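Local coordinates for alpha-11 giardin (Giardia intestinalis, PDB 2II2), which binds calcium ions as an unusual annexin and probably takes part in parasite attachment and in the cytoskeleton of the ventral disk, at residues A208-Y213 with E217-L222. Numbering follows the deposited sequence. Where two conformers were deposited one is given.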
loop_
_atom_site.group_PDB
_atom_site.type_symbol
_atom_site.label_atom_id
_atom_site.label_comp_id
_atom_site.label_asym_id
_atom_site.label_seq_id
_atom_site.Cartn_x
_atom_site.Cartn_y
_atom_site.Cartn_z
ATOM N N ALA A 208 7.700 -2.064 -19.929
ATOM C CA ALA A 208 7.754 -0.799 -20.663
ATOM C C ALA A 208 7.818 0.400 -19.702
ATOM O O ALA A 208 8.598 1.320 -19.920
ATOM C CB ALA A 208 6.608 -0.701 -21.617
ATOM N N ILE A 209 7.001 0.374 -18.651
ATOM C CA ILE A 209 7.079 1.442 -17.648
ATOM C C ILE A 209 8.457 1.503 -16.977
ATOM O O ILE A 209 9.025 2.570 -16.814
ATOM C CB ILE A 209 5.980 1.250 -16.590
ATOM C CG1 ILE A 209 4.591 1.468 -17.186
ATOM C CG2 ILE A 209 6.168 2.185 -15.414
ATOM C CD1 ILE A 209 3.447 0.998 -16.274
ATOM N N GLU A 210 8.946 0.352 -16.531
ATOM C CA GLU A 210 10.164 0.336 -15.745
ATOM C C GLU A 210 11.378 0.708 -16.588
ATOM O O GLU A 210 12.328 1.291 -16.066
ATOM C CB GLU A 210 10.298 -1.003 -15.020
ATOM C CG GLU A 210 9.299 -1.141 -13.878
ATOM C CD GLU A 210 9.343 -2.460 -13.152
ATOM O OE1 GLU A 210 9.855 -3.448 -13.705
ATOM O OE2 GLU A 210 8.853 -2.523 -11.990
ATOM N N THR A 211 11.312 0.431 -17.888
ATOM C CA THR A 211 12.380 0.865 -18.784
ATOM C C THR A 211 12.346 2.373 -19.006
ATOM O O THR A 211 13.406 3.035 -19.029
ATOM C CB THR A 211 12.315 0.121 -20.136
ATOM O OG1 THR A 211 12.628 -1.259 -19.892
ATOM C CG2 THR A 211 13.283 0.712 -21.195
ATOM N N ARG A 212 11.139 2.916 -19.156
ATOM C CA ARG A 212 10.988 4.334 -19.485
ATOM C C ARG A 212 11.273 5.253 -18.304
ATOM O O ARG A 212 11.871 6.300 -18.462
ATOM C CB ARG A 212 9.568 4.619 -19.970
ATOM C CG ARG A 212 9.265 6.101 -20.088
ATOM C CD ARG A 212 10.113 6.800 -21.132
ATOM N NE ARG A 212 9.514 6.559 -22.427
ATOM C CZ ARG A 212 9.837 7.196 -23.551
ATOM N NH1 ARG A 212 10.786 8.129 -23.548
ATOM N NH2 ARG A 212 9.167 6.896 -24.670
ATOM N N TYR A 213 10.758 4.893 -17.139
ATOM C CA TYR A 213 10.796 5.799 -15.985
ATOM C C TYR A 213 11.935 5.448 -15.072
ATOM O O TYR A 213 11.870 4.494 -14.307
ATOM C CB TYR A 213 9.473 5.767 -15.213
ATOM C CG TYR A 213 8.392 6.498 -15.946
ATOM C CD1 TYR A 213 7.596 5.848 -16.874
ATOM C CD2 TYR A 213 8.175 7.858 -15.732
ATOM C CE1 TYR A 213 6.621 6.541 -17.559
ATOM C CE2 TYR A 213 7.210 8.544 -16.408
ATOM C CZ TYR A 213 6.422 7.881 -17.323
ATOM O OH TYR A 213 5.410 8.539 -18.018
ATOM N N GLU A 217 10.103 6.050 -7.973
ATOM C CA GLU A 217 8.791 6.388 -7.474
ATOM C C GLU A 217 7.818 6.475 -8.606
ATOM O O GLU A 217 6.686 5.993 -8.484
ATOM C CB GLU A 217 8.800 7.724 -6.734
ATOM C CG GLU A 217 9.248 7.602 -5.320
ATOM C CD GLU A 217 9.059 8.871 -4.539
ATOM O OE1 GLU A 217 9.419 9.949 -5.054
ATOM O OE2 GLU A 217 8.547 8.777 -3.408
ATOM N N ASN A 218 8.227 7.126 -9.699
ATOM C CA ASN A 218 7.387 7.241 -10.892
ATOM C C ASN A 218 7.035 5.854 -11.439
ATOM O O ASN A 218 5.861 5.525 -11.632
ATOM C CB ASN A 218 8.068 8.043 -12.021
ATOM C CG ASN A 218 7.983 9.577 -11.841
ATOM O OD1 ASN A 218 7.062 10.109 -11.222
ATOM N ND2 ASN A 218 8.952 10.284 -12.419
ATOM N N ALA A 219 8.060 5.043 -11.702
ATOM C CA ALA A 219 7.848 3.723 -12.311
ATOM C C ALA A 219 6.945 2.864 -11.439
ATOM O O ALA A 219 6.020 2.219 -11.910
ATOM C CB ALA A 219 9.182 3.016 -12.558
ATOM N N ARG A 220 7.250 2.861 -10.147
ATOM C CA ARG A 220 6.496 2.052 -9.212
ATOM C C ARG A 220 5.032 2.477 -9.168
ATOM O O ARG A 220 4.114 1.634 -9.174
ATOM C CB ARG A 220 7.111 2.166 -7.819
ATOM C CG ARG A 220 6.383 1.437 -6.697
ATOM C CD ARG A 220 7.002 1.852 -5.399
ATOM N NE ARG A 220 6.453 1.225 -4.198
ATOM C CZ ARG A 220 5.331 1.620 -3.596
ATOM N NH1 ARG A 220 4.606 2.655 -4.066
ATOM N NH2 ARG A 220 4.903 0.999 -2.507
ATOM N N GLY A 221 4.794 3.785 -9.121
ATOM C CA GLY A 221 3.407 4.253 -9.018
ATOM C C GLY A 221 2.574 3.904 -10.258
ATOM O O GLY A 221 1.406 3.493 -10.164
ATOM N N LEU A 222 3.179 4.093 -11.432
ATOM C CA LEU A 222 2.479 3.732 -12.659
ATOM C C LEU A 222 2.210 2.246 -12.708
ATOM O O LEU A 222 1.151 1.822 -13.132
ATOM C CB LEU A 222 3.298 4.157 -13.896
ATOM C CG LEU A 222 3.269 5.648 -14.193
ATOM C CD1 LEU A 222 4.364 5.962 -15.171
ATOM C CD2 LEU A 222 1.879 6.067 -14.758
#
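An antiparallel helix hairpin of the all-helical annexin fold brings Ile-209 of helix 205-212, and Tyr-213 just after its end, against Ala-219 and Leu-222 of helix 216-230. The axes of 208-212 and 217-222 come within 8.7 Å of each other, at 167° between their N-to-C directions, and Tyr-213 stands where the first helix gives way to the turn. With CG anti to the carbonyl carbon (chi1 -74°), its ring reaches Leu-222, and the two side chains cross at about a right angle. CD1 of Leu-222 sits over one face of the Tyr-213 ring in a CH-pi contact, 3.6 Å from the centroid and 22° off the normal, shifted toward CE1 and CZ. CB of Asn-218 approaches the ring obliquely, 3.7 Å from CD2 of Tyr-213. Nearer the backbone, CB of Tyr-213 meets CB of Ala-219 at 3.8 Å. One turn back, Ile-209 places CG2 3.8 Å from CB of Leu-222. The phenol end bonds beyond the hairpin, Tyr-213 OH with His-175 ND1. No hydrogen bond joins the two segments, which implies that apolar packing and the short turn hold this buried pair together, while the tyrosine hydroxyl ties it to a neighbouring part of the fold.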